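Local coordinates for protein AlyQ (PDB 5XNR) that probably depolymerises alginate by beta-elimination through its alginate lyase domain, with a CBM32 module that is likely to bind carbohydrate, at residues A[161-166]-A[192-197]; A[165-170]-A[180-185]; A[196-201]-A[376-381]; A[208-213]-A[361-366]. One frame throughout, in Å; residues are numbered along the deposited sequence.

All four contacts lie in the alginate lyase domain, whose two antiparallel sheets pack into a jelly-roll beta-sandwich. Interaction 1 is buried, joins strands of opposite sheets and is held by apolar side-chain packing, with no hydrogen bond across it. Interaction 2 uses Tyr165 and Pro166 again, but sets them against the edge region of 180-185, where one side-chain hydrogen bond and a CH-pi contact are added. Interactions 3 and 4 run within single sheets and are carried by backbone hydrogen bonds: 196-201 with 376-381 in the seven-stranded sheet, 208-213 with 361-366 in the ten-stranded one. Interaction 4 is only partly buried; of the four, it has the cation-pi stack between its segments, and it binds a phosphate.

Interaction 1 (A[161-166]-A[192-197]); sequences WKITYP and MVFRAP
Ile163 and Phe194 meet at a slant, the terminal methyl CD1 of the isoleucine lying 3.9 Å from ring atom CE2 of the phenylalanine. Two torsions set up this meeting: Ile163 extends its longer branch with CG1 opposite the backbone N (chi1 -159°), which carries CD1 toward 192-197, while Phe194 keeps CG beside its own N (chi1 -61°) and swings the ring to the methyl. Three residues along, Pro166 points its ring at the other strand and touches with a single atom. Its CG lies 3.9 Å from Ala196 CA, with the methyl CB of Ala196 slightly farther off. The same CG comes within 4.2 Å of Pro197 CD, so two proline rings meet through methylene carbons. No hydrogen bond crosses between the segments, and they bury only 150 Å² together. The touching parts run in nearly the same direction, 16° apart, yet the closest CA pair, Pro166 and Ala196, is separated by 6.0 Å; this is packing of one sheet on another. Strand 161-164 pairs with 211-217 in the ten-stranded sheet, whereas strand 192-197 lies between 183-185 and 379-392 in the seven-stranded one. Trp183 touches both Ile163 and Phe194, continuing the apolar filling of the sandwich toward strand 183-185.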
loop_
_atom_site.group_PDB
_atom_site.type_symbol
_atom_site.label_atom_id
_atom_site.label_comp_id
_atom_site.label_asym_id
_atom_site.label_seq_id
_atom_site.Cartn_x
_atom_site.Cartn_y
_atom_site.Cartn_z
ATOM N N TRP A 161 17.847 -15.939 -3.956
ATOM C CA TRP A 161 17.946 -14.760 -4.805
ATOM C C TRP A 161 19.296 -14.064 -4.581
ATOM O O TRP A 161 19.977 -14.254 -3.556
ATOM C CB TRP A 161 16.771 -13.816 -4.517
ATOM C CG TRP A 161 15.441 -14.489 -4.636
ATOM C CD1 TRP A 161 14.761 -15.169 -3.663
ATOM C CD2 TRP A 161 14.653 -14.614 -5.826
ATOM N NE1 TRP A 161 13.593 -15.680 -4.157
ATOM C CE2 TRP A 161 13.500 -15.351 -5.482
ATOM C CE3 TRP A 161 14.807 -14.165 -7.135
ATOM C CZ2 TRP A 161 12.508 -15.642 -6.408
ATOM C CZ3 TRP A 161 13.822 -14.447 -8.047
ATOM C CH2 TRP A 161 12.696 -15.184 -7.690
ATOM N N LYS A 162 19.667 -13.289 -5.585
ATOM C CA LYS A 162 20.688 -12.258 -5.492
ATOM C C LYS A 162 20.054 -10.945 -5.942
ATOM O O LYS A 162 19.108 -10.961 -6.712
ATOM C CB LYS A 162 21.886 -12.556 -6.396
ATOM C CG LYS A 162 21.596 -12.449 -7.888
ATOM C CD LYS A 162 22.746 -12.854 -8.776
ATOM C CE LYS A 162 23.336 -11.712 -9.566
ATOM N NZ LYS A 162 24.118 -12.241 -10.706
ATOM N N ILE A 163 20.609 -9.834 -5.485
ATOM C CA ILE A 163 20.127 -8.518 -5.869
ATOM C C ILE A 163 21.177 -7.798 -6.730
ATOM O O ILE A 163 22.402 -7.998 -6.584
ATOM C CB ILE A 163 19.762 -7.696 -4.626
ATOM C CG1 ILE A 163 18.798 -6.567 -4.980
ATOM C CG2 ILE A 163 21.000 -7.164 -3.909
ATOM C CD1 ILE A 163 18.027 -6.042 -3.784
ATOM N N THR A 164 20.655 -6.980 -7.651
ATOM C CA THR A 164 21.436 -6.052 -8.425
ATOM C C THR A 164 20.944 -4.641 -8.102
ATOM O O THR A 164 19.766 -4.358 -8.164
ATOM C CB THR A 164 21.368 -6.362 -9.926
ATOM O OG1 THR A 164 21.912 -7.662 -10.162
ATOM C CG2 THR A 164 22.145 -5.370 -10.763
ATOM N N TYR A 165 21.869 -3.764 -7.748
ATOM C CA TYR A 165 21.521 -2.446 -7.272
ATOM C C TYR A 165 21.693 -1.462 -8.437
ATOM O O TYR A 165 22.335 -1.782 -9.427
ATOM C CB TYR A 165 22.391 -2.061 -6.061
ATOM C CG TYR A 165 22.142 -2.816 -4.775
ATOM C CD1 TYR A 165 20.964 -2.638 -4.059
ATOM C CD2 TYR A 165 23.078 -3.711 -4.271
ATOM C CE1 TYR A 165 20.717 -3.329 -2.881
ATOM C CE2 TYR A 165 22.859 -4.397 -3.083
ATOM C CZ TYR A 165 21.664 -4.222 -2.396
ATOM O OH TYR A 165 21.424 -4.897 -1.233
ATOM N N PRO A 166 21.155 -0.251 -8.291
ATOM C CA PRO A 166 21.309 0.851 -9.235
ATOM C C PRO A 166 22.736 1.378 -9.412
ATOM O O PRO A 166 23.004 2.004 -10.414
ATOM C CB PRO A 166 20.471 1.976 -8.625
ATOM C CG PRO A 166 19.357 1.231 -7.931
ATOM C CD PRO A 166 20.120 0.088 -7.298
ATOM N N MET A 192 9.186 -5.249 1.467
ATOM C CA MET A 192 10.523 -4.773 1.080
ATOM C C MET A 192 10.357 -3.806 -0.086
ATOM O O MET A 192 9.453 -3.969 -0.916
ATOM C CB MET A 192 11.487 -5.887 0.666
ATOM C CG MET A 192 10.824 -7.175 0.228
ATOM S SD MET A 192 12.015 -8.415 -0.358
ATOM C CE MET A 192 10.859 -9.437 -1.268
ATOM N N VAL A 193 11.229 -2.800 -0.103
ATOM C CA VAL A 193 11.102 -1.707 -1.027
ATOM C C VAL A 193 12.341 -1.704 -1.916
ATOM O O VAL A 193 13.454 -1.660 -1.433
ATOM C CB VAL A 193 10.961 -0.366 -0.294
ATOM C CG1 VAL A 193 10.637 0.744 -1.260
ATOM C CG2 VAL A 193 9.929 -0.432 0.811
ATOM N N PHE A 194 12.096 -1.753 -3.211
ATOM C CA PHE A 194 13.103 -1.654 -4.195
ATOM C C PHE A 194 13.037 -0.258 -4.834
ATOM O O PHE A 194 12.159 0.004 -5.659
ATOM C CB PHE A 194 12.866 -2.742 -5.243
ATOM C CG PHE A 194 12.920 -4.162 -4.744
ATOM C CD1 PHE A 194 11.794 -4.775 -4.229
ATOM C CD2 PHE A 194 14.088 -4.899 -4.831
ATOM C CE1 PHE A 194 11.833 -6.099 -3.811
ATOM C CE2 PHE A 194 14.131 -6.220 -4.407
ATOM C CZ PHE A 194 13.000 -6.821 -3.900
ATOM N N ARG A 195 13.987 0.610 -4.471
ATOM C CA ARG A 195 14.041 1.994 -4.922
ATOM C C ARG A 195 15.200 2.194 -5.910
ATOM O O ARG A 195 16.350 1.920 -5.595
ATOM C CB ARG A 195 14.256 2.954 -3.745
ATOM C CG ARG A 195 14.372 4.403 -4.202
ATOM C CD ARG A 195 14.117 5.503 -3.189
ATOM N NE ARG A 195 12.821 5.451 -2.532
ATOM C CZ ARG A 195 12.431 6.337 -1.627
ATOM N NH1 ARG A 195 13.041 7.508 -1.542
ATOM N NH2 ARG A 195 11.452 6.044 -0.798
ATOM N N ALA A 196 14.881 2.752 -7.067
ATOM C CA ALA A 196 15.826 2.948 -8.164
ATOM C C ALA A 196 15.827 4.431 -8.559
ATOM O O ALA A 196 15.077 4.825 -9.444
ATOM C CB ALA A 196 15.449 2.066 -9.341
ATOM N N PRO A 197 16.667 5.247 -7.902
ATOM C CA PRO A 197 16.745 6.647 -8.270
ATOM C C PRO A 197 17.559 6.824 -9.556
ATOM O O PRO A 197 18.366 5.967 -9.940
ATOM C CB PRO A 197 17.426 7.346 -7.091
ATOM C CG PRO A 197 18.328 6.282 -6.511
ATOM C CD PRO A 197 17.752 4.949 -6.963
#

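Interaction 2 (A[165-170]-A[180-185]); sequences YPDGSE and NEYWFV
Asn180 and Tyr165 supply the one hydrogen bond across this contact: ND2 donates to the phenol OH over 3.0 Å, with an N-H...O angle of 145°. The oxygen lies close to the amide plane, although amide and phenol ring are turned 74° apart. The carbonyl end of the same amide, OD1, accepts from the backbone N of Tyr182 in its plane and from that of Trp183 above it, an Asx turn extended into an Asx motif. On the other side, Asp167 OD1 takes the backbone N of Ser169 at 2.8 Å, a second Asx turn, which follows on from the type I turn of Tyr165 to Gly168. Packing centres on Tyr182. Pro166 CD sits over one face, 3.6 Å from the ring centroid, in a CH-pi contact, and Glu181 CG covers the opposite face. Tyr165 CD1 approaches Tyr182 CB at 3.5 Å, while Trp183 CB lies at the edge of the Tyr165 ring. With a leucine at Asn180, the Tyr165 hydroxyl would probably lose its donor, and the backbone N-H groups of Tyr182 and Trp183 their shared acceptor. One amide thus uses both ends, coupling its own turn to the tyrosine of the facing loop.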
loop_
_atom_site.group_PDB
_atom_site.type_symbol
_atom_site.label_atom_id
_atom_site.label_comp_id
_atom_site.label_asym_id
_atom_site.label_seq_id
_atom_site.Cartn_x
_atom_site.Cartn_y
_atom_site.Cartn_z
ATOM N N TYR A 165 21.869 -3.764 -7.748
ATOM C CA TYR A 165 21.521 -2.446 -7.272
ATOM C C TYR A 165 21.693 -1.462 -8.437
ATOM O O TYR A 165 22.335 -1.782 -9.427
ATOM C CB TYR A 165 22.391 -2.061 -6.061
ATOM C CG TYR A 165 22.142 -2.816 -4.775
ATOM C CD1 TYR A 165 20.964 -2.638 -4.059
ATOM C CD2 TYR A 165 23.078 -3.711 -4.271
ATOM C CE1 TYR A 165 20.717 -3.329 -2.881
ATOM C CE2 TYR A 165 22.859 -4.397 -3.083
ATOM C CZ TYR A 165 21.664 -4.222 -2.396
ATOM O OH TYR A 165 21.424 -4.897 -1.233
ATOM N N PRO A 166 21.155 -0.251 -8.291
ATOM C CA PRO A 166 21.309 0.851 -9.235
ATOM C C PRO A 166 22.736 1.378 -9.412
ATOM O O PRO A 166 23.004 2.004 -10.414
ATOM C CB PRO A 166 20.471 1.976 -8.625
ATOM C CG PRO A 166 19.357 1.231 -7.931
ATOM C CD PRO A 166 20.120 0.088 -7.298
ATOM N N ASP A 167 23.596 1.162 -8.424
ATOM C CA ASP A 167 24.990 1.585 -8.453
ATOM C C ASP A 167 25.841 0.538 -9.195
ATOM O O ASP A 167 27.055 0.687 -9.298
ATOM C CB ASP A 167 25.505 1.868 -7.035
ATOM C CG ASP A 167 25.785 0.639 -6.172
ATOM O OD1 ASP A 167 25.688 -0.506 -6.691
ATOM O OD2 ASP A 167 26.125 0.839 -4.978
ATOM N N GLY A 168 25.217 -0.504 -9.732
ATOM C CA GLY A 168 25.922 -1.469 -10.561
ATOM C C GLY A 168 26.450 -2.643 -9.760
ATOM O O GLY A 168 26.845 -3.633 -10.362
ATOM N N SER A 169 26.443 -2.537 -8.421
ATOM C CA SER A 169 26.920 -3.610 -7.509
ATOM C C SER A 169 25.867 -4.712 -7.407
ATOM O O SER A 169 24.736 -4.537 -7.796
ATOM C CB SER A 169 27.266 -3.081 -6.118
ATOM O OG SER A 169 26.117 -2.581 -5.441
ATOM N N GLU A 170 26.281 -5.804 -6.803
ATOM C CA GLU A 170 25.501 -7.018 -6.657
ATOM C C GLU A 170 25.685 -7.576 -5.248
ATOM O O GLU A 170 26.761 -7.423 -4.668
ATOM C CB GLU A 170 26.081 -8.148 -7.508
ATOM C CG GLU A 170 25.497 -8.305 -8.888
ATOM C CD GLU A 170 26.248 -9.371 -9.661
ATOM O OE1 GLU A 170 26.961 -10.195 -9.027
ATOM O OE2 GLU A 170 26.140 -9.358 -10.888
ATOM N N ASN A 180 19.215 -0.796 3.151
ATOM C CA ASN A 180 19.987 0.252 2.446
ATOM C C ASN A 180 19.027 1.161 1.642
ATOM O O ASN A 180 17.793 0.989 1.672
ATOM C CB ASN A 180 21.145 -0.377 1.652
ATOM C CG ASN A 180 20.713 -1.263 0.503
ATOM O OD1 ASN A 180 20.077 -0.797 -0.436
ATOM N ND2 ASN A 180 21.092 -2.529 0.547
ATOM N N GLU A 181 19.579 2.139 0.917
ATOM C CA GLU A 181 18.756 3.170 0.258
ATOM C C GLU A 181 18.056 2.592 -0.975
ATOM O O GLU A 181 17.176 3.222 -1.499
ATOM C CB GLU A 181 19.593 4.368 -0.197
ATOM C CG GLU A 181 20.504 4.046 -1.384
ATOM C CD GLU A 181 21.356 5.183 -1.927
ATOM O OE1 GLU A 181 20.768 6.241 -2.221
ATOM O OE2 GLU A 181 22.610 4.980 -2.101
ATOM N N TYR A 182 18.486 1.435 -1.440
ATOM C CA TYR A 182 17.917 0.783 -2.623
ATOM C C TYR A 182 16.962 -0.369 -2.235
ATOM O O TYR A 182 16.029 -0.687 -2.990
ATOM C CB TYR A 182 19.052 0.261 -3.504
ATOM C CG TYR A 182 20.048 1.291 -3.978
ATOM C CD1 TYR A 182 19.631 2.459 -4.592
ATOM C CD2 TYR A 182 21.409 1.067 -3.885
ATOM C CE1 TYR A 182 20.532 3.401 -5.055
ATOM C CE2 TYR A 182 22.333 1.990 -4.356
ATOM C CZ TYR A 182 21.892 3.164 -4.950
ATOM O OH TYR A 182 22.783 4.088 -5.422
ATOM N N TRP A 183 17.180 -0.988 -1.073
ATOM C CA TRP A 183 16.442 -2.181 -0.623
ATOM C C TRP A 183 16.249 -2.099 0.891
ATOM O O TRP A 183 17.221 -2.324 1.629
ATOM C CB TRP A 183 17.243 -3.436 -0.982
ATOM C CG TRP A 183 16.548 -4.750 -0.792
ATOM C CD1 TRP A 183 15.274 -5.084 -1.162
ATOM C CD2 TRP A 183 17.139 -5.955 -0.287
ATOM N NE1 TRP A 183 15.028 -6.404 -0.897
ATOM C CE2 TRP A 183 16.157 -6.964 -0.363
ATOM C CE3 TRP A 183 18.399 -6.277 0.230
ATOM C CZ2 TRP A 183 16.393 -8.266 0.077
ATOM C CZ3 TRP A 183 18.631 -7.564 0.672
ATOM C CH2 TRP A 183 17.644 -8.547 0.579
ATOM N N PHE A 184 15.032 -1.802 1.342
ATOM C CA PHE A 184 14.768 -1.640 2.760
ATOM C C PHE A 184 13.333 -2.019 3.100
ATOM O O PHE A 184 12.484 -2.048 2.252
ATOM C CB PHE A 184 14.986 -0.185 3.183
ATOM C CG PHE A 184 14.269 0.825 2.327
ATOM C CD1 PHE A 184 14.804 1.228 1.117
ATOM C CD2 PHE A 184 13.049 1.348 2.721
ATOM C CE1 PHE A 184 14.156 2.162 0.323
ATOM C CE2 PHE A 184 12.392 2.286 1.930
ATOM C CZ PHE A 184 12.951 2.695 0.732
ATOM N N VAL A 185 13.096 -2.235 4.384
ATOM C CA VAL A 185 11.771 -2.567 4.907
ATOM C C VAL A 185 10.941 -1.284 5.043
ATOM O O VAL A 185 11.419 -0.272 5.537
ATOM C CB VAL A 185 11.879 -3.324 6.246
ATOM C CG1 VAL A 185 10.508 -3.569 6.866
ATOM C CG2 VAL A 185 12.641 -4.639 6.095
#

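Interaction 3 (A[196-201]-A[376-381]); sequences APIRSN and PNNYGE
Ala196 and Gly380 form an antiparallel hydrogen-bonded pair. Ala196 N reaches Gly380 O at 2.9 Å with an N-H...O angle of 167°, and Gly380 N returns a bond to Ala196 O at 3.0 Å. A third bond, Ile198 N to Asn378 O at 3.0 Å, carries the pairing past the end of strand 192-197. Between these bonds, Pro197 and Tyr379 make a non-hydrogen-bonded pair, their CA atoms only 3.8 Å apart. Pro197 CA meets Tyr379 CB at 3.4 Å, and the two CB atoms pack on the face away from Ala196. Tyr379 holds CG between its backbone N and carbonyl carbon (chi1 61°), and the ring leads away from Pro197 toward Arg195, with which it forms a cation-pi pair. Ile198 CG1 passes obliquely by Asn378, 3.8 Å from OD1, an oxygen that accepts from Ile247 N; Asn378 ND2 donates to Tyr372 O and Glu369. Strand 379-392 continues from here to pair with 233-244 on its other side, while the Ala196 methyl faces the second sheet, touching Thr362 of strand 360-362 and Val211 of strand 211-217.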
loop_
_atom_site.group_PDB
_atom_site.type_symbol
_atom_site.label_atom_id
_atom_site.label_comp_id
_atom_site.label_asym_id
_atom_site.label_seq_id
_atom_site.Cartn_x
_atom_site.Cartn_y
_atom_site.Cartn_z
ATOM N N ALA A 196 14.881 2.752 -7.067
ATOM C CA ALA A 196 15.826 2.948 -8.164
ATOM C C ALA A 196 15.827 4.431 -8.559
ATOM O O ALA A 196 15.077 4.825 -9.444
ATOM C CB ALA A 196 15.449 2.066 -9.341
ATOM N N PRO A 197 16.667 5.247 -7.902
ATOM C CA PRO A 197 16.745 6.647 -8.270
ATOM C C PRO A 197 17.559 6.824 -9.556
ATOM O O PRO A 197 18.366 5.967 -9.940
ATOM C CB PRO A 197 17.426 7.346 -7.091
ATOM C CG PRO A 197 18.328 6.282 -6.511
ATOM C CD PRO A 197 17.752 4.949 -6.963
ATOM N N ILE A 198 17.274 7.938 -10.204
ATOM C CA ILE A 198 17.904 8.309 -11.424
ATOM C C ILE A 198 18.956 9.369 -11.092
ATOM O O ILE A 198 18.614 10.444 -10.609
ATOM C CB ILE A 198 16.859 8.834 -12.424
ATOM C CG1 ILE A 198 15.698 7.846 -12.612
ATOM C CG2 ILE A 198 17.541 9.191 -13.739
ATOM C CD1 ILE A 198 16.123 6.462 -13.066
ATOM N N ARG A 199 20.218 9.028 -11.341
ATOM C CA ARG A 199 21.347 9.903 -11.054
ATOM C C ARG A 199 22.378 9.744 -12.179
ATOM O O ARG A 199 22.409 8.718 -12.867
ATOM C CB ARG A 199 21.992 9.555 -9.705
ATOM C CG ARG A 199 21.074 9.621 -8.488
ATOM C CD ARG A 199 21.712 8.958 -7.267
ATOM N NE ARG A 199 20.849 8.940 -6.082
ATOM C CZ ARG A 199 21.022 8.147 -5.020
ATOM N NH1 ARG A 199 22.030 7.291 -4.984
ATOM N NH2 ARG A 199 20.197 8.231 -3.989
ATOM N N SER A 200 23.226 10.756 -12.358
ATOM C CA SER A 200 24.367 10.634 -13.284
ATOM C C SER A 200 25.499 9.865 -12.594
ATOM O O SER A 200 25.657 9.949 -11.395
ATOM C CB SER A 200 24.839 11.983 -13.771
ATOM O OG SER A 200 25.308 12.759 -12.682
ATOM N N ASN A 201 26.261 9.114 -13.378
ATOM C CA ASN A 201 27.454 8.410 -12.911
ATOM C C ASN A 201 27.179 7.810 -11.522
ATOM O O ASN A 201 27.678 8.319 -10.512
ATOM C CB ASN A 201 28.679 9.343 -12.929
ATOM C CG ASN A 201 28.935 10.012 -14.270
ATOM O OD1 ASN A 201 29.351 9.362 -15.234
ATOM N ND2 ASN A 201 28.703 11.314 -14.338
ATOM N N PRO A 376 15.185 14.529 -6.019
ATOM C CA PRO A 376 14.699 13.699 -4.913
ATOM C C PRO A 376 13.604 12.706 -5.315
ATOM O O PRO A 376 13.704 11.565 -4.925
ATOM C CB PRO A 376 14.130 14.692 -3.889
ATOM C CG PRO A 376 15.091 15.840 -3.986
ATOM C CD PRO A 376 15.480 15.865 -5.453
ATOM N N ASN A 377 12.611 13.140 -6.093
ATOM C CA ASN A 377 11.453 12.299 -6.431
ATOM C C ASN A 377 11.650 11.611 -7.777
ATOM O O ASN A 377 10.728 10.967 -8.263
ATOM C CB ASN A 377 10.154 13.099 -6.451
ATOM C CG ASN A 377 9.809 13.571 -5.061
ATOM O OD1 ASN A 377 10.409 13.122 -4.084
ATOM N ND2 ASN A 377 8.859 14.482 -4.964
ATOM N N ASN A 378 12.839 11.717 -8.353
ATOM C CA ASN A 378 13.053 11.096 -9.636
ATOM C C ASN A 378 13.600 9.687 -9.427
ATOM O O ASN A 378 14.814 9.454 -9.588
ATOM C CB ASN A 378 13.981 11.905 -10.530
ATOM C CG ASN A 378 13.682 11.665 -11.989
ATOM O OD1 ASN A 378 13.166 10.613 -12.352
ATOM N ND2 ASN A 378 13.983 12.645 -12.824
ATOM N N TYR A 379 12.684 8.775 -9.087
ATOM C CA TYR A 379 13.038 7.376 -8.870
ATOM C C TYR A 379 11.848 6.486 -9.219
ATOM O O TYR A 379 10.694 6.936 -9.150
ATOM C CB TYR A 379 13.471 7.139 -7.416
ATOM C CG TYR A 379 12.438 7.421 -6.347
ATOM C CD1 TYR A 379 11.475 6.494 -6.001
ATOM C CD2 TYR A 379 12.444 8.613 -5.652
ATOM C CE1 TYR A 379 10.548 6.737 -5.000
ATOM C CE2 TYR A 379 11.523 8.883 -4.656
ATOM C CZ TYR A 379 10.575 7.940 -4.322
ATOM O OH TYR A 379 9.666 8.215 -3.346
ATOM N N GLY A 380 12.137 5.233 -9.575
ATOM C CA GLY A 380 11.097 4.210 -9.645
ATOM C C GLY A 380 11.052 3.431 -8.348
ATOM O O GLY A 380 12.071 3.274 -7.698
ATOM N N GLU A 381 9.884 2.952 -7.955
ATOM C CA GLU A 381 9.799 2.214 -6.709
ATOM C C GLU A 381 8.680 1.160 -6.752
ATOM O O GLU A 381 7.598 1.382 -7.274
ATOM C CB GLU A 381 9.551 3.186 -5.560
ATOM C CG GLU A 381 9.511 2.517 -4.195
ATOM C CD GLU A 381 9.211 3.474 -3.062
ATOM O OE1 GLU A 381 10.173 4.057 -2.506
ATOM O OE2 GLU A 381 8.023 3.664 -2.771
#

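Interaction 4 (A[208-213]-A[361-366]); sequences SSYVRS and YTQSNS. With PO4 (phosphate ion), chain E.
Tyr210 lies across the 361-366 backbone. Its CB touches Thr362 O at 3.3 Å and Tyr361 CE1 at 3.7 Å; with CG beside its own backbone N (chi1 -64°) the ring is laid over the Gln363 backbone. Farther out, CD1 rests 3.3 Å from Ser364 N and 3.4 Å from Gln363 C, which lies over one ring face. CD2 meets Gln363 OE1, CE1 nears Gln363 O, and CE2 approaches phosphate O3. Finally Tyr210 OH donates to PO4 O3 at 2.8 Å; Lys249 and Arg272 bind the same ion, probably a crystallisation component. A valine in place of Tyr210 would probably uncover the Gln363 backbone and leave the phosphate without its hydroxyl donor. Alongside, the Arg212 guanidinium stacks on Tyr361, planes 21° apart and CZ 3.8 Å from the ring centroid, a cation-pi pair; Gln363 NE2 lies over the opposite face, and Glu214 binds Arg212 NE. Val211 N to Thr362 O (3.2 Å) and Thr362 N to Val211 O (2.7 Å) define an antiparallel hydrogen-bonded pair, the regular strand pairing of a jelly-roll sheet.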
loop_
_atom_site.group_PDB
_atom_site.type_symbol
_atom_site.label_atom_id
_atom_site.label_comp_id
_atom_site.label_asym_id
_atom_site.label_seq_id
_atom_site.Cartn_x
_atom_site.Cartn_y
_atom_site.Cartn_z
ATOM N N SER A 208 23.621 5.520 -19.867
ATOM C CA SER A 208 22.639 5.155 -20.921
ATOM C C SER A 208 21.885 3.854 -20.568
ATOM O O SER A 208 20.802 3.599 -21.132
ATOM C CB SER A 208 23.335 5.051 -22.250
ATOM O OG SER A 208 24.414 4.137 -22.157
ATOM N N SER A 209 22.457 3.040 -19.657
ATOM C CA SER A 209 21.805 1.830 -19.093
ATOM C C SER A 209 20.589 2.233 -18.262
ATOM O O SER A 209 20.615 3.278 -17.590
ATOM C CB SER A 209 22.735 1.037 -18.205
ATOM O OG SER A 209 23.827 0.494 -18.924
ATOM N N TYR A 210 19.571 1.377 -18.260
ATOM C CA TYR A 210 18.458 1.547 -17.311
ATOM C C TYR A 210 18.893 0.997 -15.950
ATOM O O TYR A 210 19.963 0.396 -15.809
ATOM C CB TYR A 210 17.154 0.928 -17.829
ATOM C CG TYR A 210 16.608 1.568 -19.081
ATOM C CD1 TYR A 210 16.580 2.942 -19.244
ATOM C CD2 TYR A 210 16.114 0.790 -20.117
ATOM C CE1 TYR A 210 16.085 3.522 -20.404
ATOM C CE2 TYR A 210 15.629 1.351 -21.287
ATOM C CZ TYR A 210 15.613 2.725 -21.436
ATOM O OH TYR A 210 15.137 3.271 -22.593
ATOM N N VAL A 211 18.059 1.253 -14.952
ATOM C CA VAL A 211 18.485 1.252 -13.580
ATOM C C VAL A 211 17.621 0.240 -12.833
ATOM O O VAL A 211 16.397 0.356 -12.901
ATOM C CB VAL A 211 18.341 2.674 -12.995
ATOM C CG1 VAL A 211 18.854 2.772 -11.574
ATOM C CG2 VAL A 211 19.037 3.719 -13.848
ATOM N N ARG A 212 18.229 -0.714 -12.119
ATOM C CA ARG A 212 17.430 -1.700 -11.400
ATOM C C ARG A 212 17.806 -1.770 -9.916
ATOM O O ARG A 212 18.946 -1.679 -9.537
ATOM C CB ARG A 212 17.569 -3.082 -12.045
ATOM C CG ARG A 212 18.914 -3.767 -11.854
ATOM C CD ARG A 212 19.568 -4.155 -13.179
ATOM N NE ARG A 212 18.813 -5.112 -13.980
ATOM C CZ ARG A 212 18.837 -5.185 -15.314
ATOM N NH1 ARG A 212 19.769 -4.556 -16.008
ATOM N NH2 ARG A 212 17.900 -5.858 -15.952
ATOM N N SER A 213 16.794 -1.968 -9.093
ATOM C CA SER A 213 16.991 -2.637 -7.830
ATOM C C SER A 213 16.108 -3.890 -7.804
ATOM O O SER A 213 14.926 -3.781 -7.551
ATOM C CB SER A 213 16.699 -1.725 -6.677
ATOM O OG SER A 213 16.926 -2.399 -5.447
ATOM N N TYR A 361 12.866 -2.800 -12.068
ATOM C CA TYR A 361 13.774 -2.410 -13.173
ATOM C C TYR A 361 13.241 -1.136 -13.841
ATOM O O TYR A 361 12.354 -1.223 -14.679
ATOM C CB TYR A 361 13.886 -3.555 -14.181
ATOM C CG TYR A 361 14.840 -3.370 -15.342
ATOM C CD1 TYR A 361 15.933 -2.518 -15.286
ATOM C CD2 TYR A 361 14.693 -4.141 -16.489
ATOM C CE1 TYR A 361 16.820 -2.407 -16.352
ATOM C CE2 TYR A 361 15.577 -4.052 -17.555
ATOM C CZ TYR A 361 16.645 -3.177 -17.496
ATOM O OH TYR A 361 17.486 -3.078 -18.571
ATOM N N THR A 362 13.766 0.030 -13.476
ATOM C CA THR A 362 13.182 1.294 -13.921
ATOM C C THR A 362 13.702 1.586 -15.329
ATOM O O THR A 362 14.931 1.617 -15.552
ATOM C CB THR A 362 13.474 2.415 -12.920
ATOM O OG1 THR A 362 12.838 2.050 -11.696
ATOM C CG2 THR A 362 12.986 3.777 -13.368
ATOM N N GLN A 363 12.794 1.809 -16.279
ATOM C CA GLN A 363 13.224 2.040 -17.651
ATOM C C GLN A 363 13.512 3.537 -17.878
ATOM O O GLN A 363 12.957 4.137 -18.797
ATOM C CB GLN A 363 12.160 1.529 -18.624
ATOM C CG GLN A 363 11.771 0.072 -18.407
ATOM C CD GLN A 363 12.924 -0.874 -18.621
ATOM O OE1 GLN A 363 13.304 -1.177 -19.755
ATOM N NE2 GLN A 363 13.473 -1.358 -17.516
ATOM N N SER A 364 14.368 4.160 -17.058
ATOM C CA SER A 364 14.832 5.527 -17.351
ATOM C C SER A 364 16.287 5.690 -16.906
ATOM O O SER A 364 16.868 4.763 -16.340
ATOM C CB SER A 364 13.941 6.579 -16.738
ATOM O OG SER A 364 14.223 7.849 -17.320
ATOM N N ASN A 365 16.865 6.856 -17.181
ATOM C CA ASN A 365 18.272 7.111 -16.843
ATOM C C ASN A 365 18.544 8.621 -16.924
ATOM O O ASN A 365 17.616 9.405 -17.136
ATOM C CB ASN A 365 19.205 6.256 -17.713
ATOM C CG ASN A 365 19.053 6.506 -19.202
ATOM O OD1 ASN A 365 18.705 7.614 -19.602
ATOM N ND2 ASN A 365 19.325 5.500 -20.025
ATOM N N SER A 366 19.799 9.031 -16.730
ATOM C CA SER A 366 20.172 10.479 -16.688
ATOM C C SER A 366 20.006 11.141 -18.066
ATOM O O SER A 366 19.757 12.362 -18.152
ATOM C CB SER A 366 21.580 10.687 -16.145
ATOM O OG SER A 366 22.495 9.766 -16.719
HETATM P P PO4 E . 12.503 1.707 -24.457
HETATM O O1 PO4 E . 11.955 1.785 -23.056
HETATM O O2 PO4 E . 12.107 2.984 -25.187
HETATM O O3 PO4 E . 14.029 1.545 -24.437
HETATM O O4 PO4 E . 11.951 0.495 -25.178
#